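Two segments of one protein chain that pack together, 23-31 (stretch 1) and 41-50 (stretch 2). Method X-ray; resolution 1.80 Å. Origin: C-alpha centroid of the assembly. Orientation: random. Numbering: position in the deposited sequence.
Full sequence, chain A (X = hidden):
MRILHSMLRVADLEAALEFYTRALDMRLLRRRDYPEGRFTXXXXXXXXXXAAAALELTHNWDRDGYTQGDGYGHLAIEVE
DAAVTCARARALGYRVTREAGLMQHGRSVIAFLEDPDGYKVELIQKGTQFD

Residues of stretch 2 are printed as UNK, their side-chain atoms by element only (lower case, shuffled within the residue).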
ATOM      1  N   ALA A  23      -5.382  -3.669 -17.507  1.00 18.61           N
ATOM      2  CA  ALA A  23      -5.169  -2.226 -17.555  1.00 17.93           C
ATOM      3  C   ALA A  23      -3.755  -1.841 -17.120  1.00 21.18           C
ATOM      4  O   ALA A  23      -3.159  -0.923 -17.705  1.00 21.36           O
ATOM      5  CB  ALA A  23      -6.214  -1.508 -16.700  1.00 18.89           C
ATOM      6  N   LEU A  24      -3.200  -2.533 -16.115  1.00 15.07           N
ATOM      7  CA  LEU A  24      -1.873  -2.172 -15.583  1.00 14.45           C
ATOM      8  C   LEU A  24      -0.700  -3.081 -15.917  1.00 18.07           C
ATOM      9  O   LEU A  24       0.409  -2.825 -15.451  1.00 17.02           O
ATOM     10  CB  LEU A  24      -1.948  -1.889 -14.072  1.00 14.63           C
ATOM     11  CG  LEU A  24      -2.838  -0.693 -13.672  1.00 20.32           C
ATOM     12  CD1 LEU A  24      -3.130  -0.699 -12.153  1.00 20.66           C
ATOM     13  CD2 LEU A  24      -2.182   0.659 -14.095  1.00 20.89           C
ATOM     14  N   ASP A  25      -0.908  -4.143 -16.713  1.00 14.60           N
ATOM     15  CA  ASP A  25       0.211  -4.996 -17.103  1.00 13.88           C
ATOM     16  C   ASP A  25       0.979  -5.628 -15.950  1.00 14.75           C
ATOM     17  O   ASP A  25       2.131  -5.998 -16.105  1.00 13.01           O
ATOM     18  CB  ASP A  25       1.145  -4.332 -18.137  1.00 18.19           C
ATOM     19  CG  ASP A  25       0.420  -3.990 -19.429  1.00 33.63           C
ATOM     20  OD1 ASP A  25      -0.329  -4.860 -19.944  1.00 36.69           O
ATOM     21  OD2 ASP A  25       0.542  -2.850 -19.884  1.00 34.31           O
ATOM     22  N   MET A  26       0.329  -5.797 -14.787  1.00 11.57           N
ATOM     23  CA  MET A  26       0.986  -6.534 -13.719  1.00  9.16           C
ATOM     24  C   MET A  26       0.829  -8.018 -14.071  1.00 14.43           C
ATOM     25  O   MET A  26       0.010  -8.370 -14.926  1.00 16.91           O
ATOM     26  CB  MET A  26       0.257  -6.318 -12.382  1.00  9.95           C
ATOM     27  CG  MET A  26       0.589  -4.972 -11.775  1.00 12.85           C
ATOM     28  SD  MET A  26      -0.157  -4.855 -10.149  1.00 13.98           S
ATOM     29  CE  MET A  26       0.116  -3.063  -9.821  1.00 12.17           C
ATOM     30  N   ARG A  27       1.572  -8.876 -13.387  1.00 10.37           N
ATOM     31  CA  ARG A  27       1.362 -10.304 -13.564  1.00 12.73           C
ATOM     32  C   ARG A  27       0.918 -10.912 -12.253  1.00 15.89           C
ATOM     33  O   ARG A  27       1.130 -10.312 -11.199  1.00 12.58           O
ATOM     34  CB  ARG A  27       2.563 -11.033 -14.183  1.00 17.11           C
ATOM     35  CG  ARG A  27       3.816 -11.054 -13.347  1.00 25.92           C
ATOM     36  CD  ARG A  27       5.002 -11.643 -14.127  1.00 31.32           C
ATOM     37  NE  ARG A  27       6.266 -11.225 -13.513  1.00 30.64           N
ATOM     38  CZ  ARG A  27       6.956 -11.941 -12.629  1.00 43.71           C
ATOM     39  NH1 ARG A  27       6.546 -13.153 -12.277  1.00 37.37           N
ATOM     40  NH2 ARG A  27       8.068 -11.457 -12.102  1.00 29.71           N
ATOM     41  N   LEU A  28       0.234 -12.060 -12.329  1.00 12.05           N
ATOM     42  CA  LEU A  28      -0.160 -12.765 -11.113  1.00 10.38           C
ATOM     43  C   LEU A  28       1.088 -13.505 -10.634  1.00 13.20           C
ATOM     44  O   LEU A  28       1.601 -14.420 -11.309  1.00 13.26           O
ATOM     45  CB  LEU A  28      -1.303 -13.742 -11.422  1.00  9.80           C
ATOM     46  CG  LEU A  28      -1.800 -14.537 -10.211  1.00 13.23           C
ATOM     47  CD1 LEU A  28      -2.437 -13.609  -9.185  1.00 13.70           C
ATOM     48  CD2 LEU A  28      -2.816 -15.636 -10.641  1.00 14.99           C
ATOM     49  N   LEU A  29       1.610 -13.088  -9.481  1.00  9.38           N
ATOM     50  CA  LEU A  29       2.824 -13.668  -8.909  1.00  9.04           C
ATOM     51  C   LEU A  29       2.553 -14.965  -8.190  1.00 12.40           C
ATOM     52  O   LEU A  29       3.322 -15.920  -8.333  1.00 13.15           O
ATOM     53  CB  LEU A  29       3.543 -12.648  -7.967  1.00  9.47           C
ATOM     54  CG  LEU A  29       3.865 -11.278  -8.607  1.00 13.49           C
ATOM     55  CD1 LEU A  29       4.348 -10.242  -7.554  1.00 11.91           C
ATOM     56  CD2 LEU A  29       4.886 -11.407  -9.719  1.00 18.30           C
ATOM     57  N   ARG A  30       1.447 -15.022  -7.448  1.00  9.23           N
ATOM     58  CA  ARG A  30       1.058 -16.139  -6.608  1.00  9.08           C
ATOM     59  C   ARG A  30      -0.441 -16.001  -6.294  1.00 13.39           C
ATOM     60  O   ARG A  30      -0.934 -14.907  -6.013  1.00 12.13           O
ATOM     61  CB  ARG A  30       1.915 -16.028  -5.292  1.00 12.98           C
ATOM     62  CG  ARG A  30       1.606 -17.020  -4.168  1.00 22.64           C
ATOM     63  CD  ARG A  30       2.737 -17.122  -3.159  1.00 25.58           C
ATOM     64  NE  ARG A  30       3.070 -15.832  -2.525  1.00 20.77           N
ATOM     65  CZ  ARG A  30       2.868 -15.555  -1.243  1.00 32.42           C
ATOM     66  NH1 ARG A  30       2.317 -16.458  -0.442  1.00 24.32           N
ATOM     67  NH2 ARG A  30       3.210 -14.369  -0.752  1.00 25.22           N
ATOM     68  N   ARG A  31      -1.171 -17.113  -6.323  1.00  8.94           N
ATOM     69  CA  ARG A  31      -2.556 -17.080  -5.877  1.00  8.19           C
ATOM     70  C   ARG A  31      -2.761 -18.312  -4.973  1.00 11.78           C
ATOM     71  O   ARG A  31      -2.189 -19.366  -5.258  1.00 11.58           O
ATOM     72  CB  ARG A  31      -3.542 -17.048  -7.052  1.00  9.75           C
ATOM     73  CG  ARG A  31      -4.978 -17.304  -6.635  1.00 10.50           C
ATOM     74  CD  ARG A  31      -5.960 -17.068  -7.792  1.00  7.13           C
ATOM     75  NE  ARG A  31      -7.290 -17.520  -7.355  1.00 10.88           N
ATOM     76  CZ  ARG A  31      -8.441 -17.088  -7.853  1.00 11.47           C
ATOM     77  NH1 ARG A  31      -8.454 -16.209  -8.852  1.00 12.63           N
ATOM     78  NH2 ARG A  31      -9.589 -17.511  -7.342  1.00 12.64           N
ATOM     79  N   UNK A  41      -6.143 -15.364  -1.655  1.00  6.43           N
ATOM     80  CA  UNK A  41      -5.140 -14.287  -1.699  1.00  8.16           C
ATOM     81  C   UNK A  41      -4.564 -14.282  -3.098  1.00 11.69           C
ATOM     82  O   UNK A  41      -4.375 -15.346  -3.706  1.00 10.65           O
ATOM     83  c   UNK A  41      -2.844 -15.273   1.259  1.00 20.34           C
ATOM     84  c   UNK A  41      -4.967 -13.926   1.387  1.00 26.65           C
ATOM     85  c   UNK A  41      -3.954 -14.578  -0.766  1.00  9.76           C
ATOM     86  c   UNK A  41      -4.174 -14.999   0.622  1.00 20.21           C
ATOM     87  N   UNK A  42      -4.240 -13.116  -3.619  1.00  8.01           N
ATOM     88  CA  UNK A  42      -3.567 -13.084  -4.933  1.00  8.19           C
ATOM     89  C   UNK A  42      -2.538 -11.953  -4.839  1.00 12.22           C
ATOM     90  O   UNK A  42      -2.877 -10.864  -4.371  1.00 13.49           O
ATOM     91  c   UNK A  42      -4.573 -12.790  -6.042  1.00 10.14           C
ATOM     92  N   UNK A  43      -1.299 -12.228  -5.233  1.00  8.46           N
ATOM     93  CA  UNK A  43      -0.211 -11.247  -5.217  1.00  8.14           C
ATOM     94  C   UNK A  43       0.056 -10.896  -6.678  1.00 11.23           C
ATOM     95  O   UNK A  43       0.274 -11.781  -7.521  1.00  9.79           O
ATOM     96  c   UNK A  43       1.336 -11.114  -2.079  1.00 16.58           C
ATOM     97  c   UNK A  43       0.846 -12.037  -3.005  1.00 12.98           C
ATOM     98  c   UNK A  43       1.154 -11.309  -0.704  1.00 19.38           C
ATOM     99  c   UNK A  43       1.038 -11.815  -4.499  1.00  9.22           C
ATOM    100  c   UNK A  43       0.244 -13.194  -2.526  1.00 16.93           C
ATOM    101  c   UNK A  43       0.085 -13.403  -1.144  1.00 17.60           C
ATOM    102  c   UNK A  43       0.524 -12.447  -0.251  1.00 17.95           C
ATOM    103  N   UNK A  44      -0.009  -9.602  -6.978  1.00  8.63           N
ATOM    104  CA  UNK A  44       0.182  -9.066  -8.332  1.00  6.61           C
ATOM    105  C   UNK A  44       1.294  -8.047  -8.306  1.00 11.27           C
ATOM    106  O   UNK A  44       1.495  -7.366  -7.291  1.00 11.15           O
ATOM    107  c   UNK A  44      -1.126  -8.486  -8.949  1.00 10.00           C
ATOM    108  c   UNK A  44      -2.086  -9.603  -9.325  1.00  8.60           C
ATOM    109  c   UNK A  44      -1.814  -7.481  -7.999  1.00  9.85           C
ATOM    110  N   UNK A  45       2.025  -7.952  -9.411  1.00  8.85           N
ATOM    111  CA  UNK A  45       3.133  -7.023  -9.465  1.00  9.22           C
ATOM    112  C   UNK A  45       3.941  -7.144 -10.727  1.00 14.56           C
ATOM    113  O   UNK A  45       3.501  -7.756 -11.716  1.00 14.60           O
ATOM    114  N   UNK A  46       5.101  -6.502 -10.711  1.00 11.46           N
ATOM    115  CA  UNK A  46       5.950  -6.421 -11.897  1.00 12.24           C
ATOM    116  C   UNK A  46       7.214  -7.231 -11.789  1.00 18.80           C
ATOM    117  O   UNK A  46       7.815  -7.559 -12.809  1.00 20.92           O
ATOM    118  c   UNK A  46       5.081  -4.096 -12.471  1.00 12.39           C
ATOM    119  c   UNK A  46       6.301  -4.941 -12.200  1.00 12.84           C
ATOM    120  c   UNK A  46       4.341  -4.266 -13.631  1.00 13.58           C
ATOM    121  c   UNK A  46       2.781  -2.559 -12.962  1.00 16.43           C
ATOM    122  c   UNK A  46       3.221  -3.481 -13.898  1.00 12.35           C
ATOM    123  c   UNK A  46       3.490  -2.386 -11.786  1.00 12.41           C
ATOM    124  c   UNK A  46       4.640  -3.150 -11.548  1.00 13.21           C
ATOM    125  o   UNK A  46       1.648  -1.820 -13.233  1.00 14.86           O
ATOM    126  N   UNK A  47       7.660  -7.489 -10.568  1.00 15.42           N
ATOM    127  CA  UNK A  47       8.864  -8.254 -10.293  1.00 15.38           C
ATOM    128  C   UNK A  47       8.538  -9.332  -9.294  1.00 18.68           C
ATOM    129  O   UNK A  47       7.530  -9.251  -8.590  1.00 17.01           O
ATOM    130  o   UNK A  47      12.402  -5.504  -9.528  1.00 44.88           O
ATOM    131  c   UNK A  47      11.247  -5.261  -9.879  1.00 47.11           C
ATOM    132  n   UNK A  47      10.623  -4.149  -9.522  1.00 48.52           N
ATOM    133  c   UNK A  47       9.967  -7.350  -9.719  1.00 16.81           C
ATOM    134  c   UNK A  47      10.443  -6.255 -10.655  1.00 26.34           C
ATOM    135  N   UNK A  48       9.398 -10.335  -9.211  1.00 16.96           N
ATOM    136  CA  UNK A  48       9.218 -11.431  -8.276  1.00 17.57           C
ATOM    137  C   UNK A  48       9.068 -10.876  -6.853  1.00 16.90           C
ATOM    138  O   UNK A  48       9.696  -9.863  -6.514  1.00 15.93           O
ATOM    139  c   UNK A  48      10.452 -12.349  -8.355  1.00 22.32           C
ATOM    140  c   UNK A  48      10.527 -13.250  -9.586  1.00 44.01           C
ATOM    141  o   UNK A  48      11.323 -14.216  -9.564  1.00 55.02           O
ATOM    142  o   UNK A  48       9.794 -12.981 -10.576  1.00 44.75           O
ATOM    143  N   UNK A  49       8.246 -11.531  -6.023  1.00 14.82           N
ATOM    144  CA  UNK A  49       8.069 -11.108  -4.626  1.00 14.81           C
ATOM    145  C   UNK A  49       9.399 -11.039  -3.872  1.00 18.16           C
ATOM    146  O   UNK A  49       9.522 -10.246  -2.940  1.00 16.87           O
ATOM    147  c   UNK A  49       4.819 -12.800  -3.407  1.00 36.74           C
ATOM    148  o   UNK A  49       4.440 -12.513  -2.248  1.00 27.97           O
ATOM    149  c   UNK A  49       7.133 -12.051  -3.872  1.00 16.40           C
ATOM    150  c   UNK A  49       5.667 -11.792  -4.145  1.00 20.82           C
ATOM    151  o   UNK A  49       4.642 -13.922  -3.936  1.00 26.74           O
ATOM    152  N   UNK A  50      10.387 -11.888  -4.248  1.00 16.12           N
ATOM    153  CA  UNK A  50      11.702 -11.894  -3.609  1.00 17.55           C
ATOM    154  C   UNK A  50      12.484 -10.604  -3.870  1.00 20.50           C
ATOM    155  O   UNK A  50      13.358 -10.251  -3.085  1.00 20.24           O
ATOM    156  c   UNK A  50      13.814 -17.158  -2.467  1.00104.77           C
ATOM    157  n   UNK A  50      12.819 -16.784  -3.268  1.00 85.87           N
ATOM    158  c   UNK A  50      12.539 -13.086  -4.137  1.00 22.19           C
ATOM    159  n   UNK A  50      14.922 -16.431  -2.388  1.00 92.02           N
ATOM    160  c   UNK A  50      12.840 -15.585  -4.110  1.00 66.71           C
ATOM    161  c   UNK A  50      12.256 -14.380  -3.393  1.00 44.46           C
ATOM    162  n   UNK A  50      13.707 -18.261  -1.738  1.00 94.01           N
TER

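Position 41 carries four side-chain carbons, forked at the second. This branch makes no close contact with stretch 1, and the contact runs through the backbone, where the CA of Arg31 lies 3.3 Å from the O of position 41 in a CA-H...O contact. The fork at the second carbon identifies Leu41.

Position 42 has a single side-chain carbon, its CB, 3.9 Å from Leu28 CD1. Its CA makes a CA-H...O contact of 3.4 Å with Arg30 O, and it pairs with Arg31 without hydrogen bonds between the two. One carbon means Ala42.

Position 43 bears one carbon followed by a ring of six carbons with no heteroatom. The guanidinium of Arg30 lies flat on this ring, centres 4.0 Å apart and planes at 12°, an arrangement that brings the cation over the aromatic face. The residue is Phe43. Its N donates to Arg30 O at 2.8 Å, while its O accepts from Leu29 N at 2.7 Å and, weakly, from Arg30 N at 3.4 Å. One carbonyl thus serves two successive amides, at the beta bulge that shifts the register between Leu28 and Arg30.

Position 44 shows three carbons, the first carrying the other two; one methyl lies near Leu28 CD1, the other near Met26 SD. This is Val44, with CG1 4.0 Å from Leu28 CD1 and CG2 3.8 Å from Met26 SD.

Position 45 has no side-chain atoms. Its O accepts from Arg27 N at 2.8 Å and its N donates to Arg27 O at 3.1 Å. Leu29 CD1 approaches to 3.8 Å from the same N; an ideally placed CB would sit a tight 3.1 Å from Leu29 CD1. The residue is Gly45.

Position 46 has one carbon and a six-carbon ring bearing an oxygen. Although CA-to-CB points away from stretch 1, the ring reaches back, and its oxygen donates to Leu24 O at 2.7 Å. Met26 CG packs over the ring face, 3.8 Å from its centroid. This is Tyr46.

Position 47 has three carbons, the third carrying one oxygen and one nitrogen, an amide. Its CA-to-CB bond points away from stretch 1, but its backbone O lies 3.5 Å from Leu29 CD1. It is Gln47.

Position 48 has two carbons, the second carrying two oxygens. One oxygen receives a hydrogen bond from Arg27 NH2, within a salt bridge. This is Asp48, its OD1 2.8 Å from Arg27 NH2.

Position 49 has three carbons ending in two oxygens, which meet Arg30 side-on. It is Glu49: Arg30 NE donates to OE1 at 2.8 Å and NH2 to OE2 at 2.7 Å, a two-pronged salt bridge.

Position 50 has three carbons, a nitrogen, then a carbon with two more nitrogens, and does not touch stretch 1: Arg50.

The contact therefore rests on an antiparallel, bulged strand pair. On one face Leu28 packs against Ala42 and Val44; on the other, Arg30 is held by Phe43 against its guanidinium face and Glu49 at its edge. Beyond the strand, Tyr46 folds back to anchor the turn before Arg27.

Stretch 2 (41-50) LAFVGYQDER
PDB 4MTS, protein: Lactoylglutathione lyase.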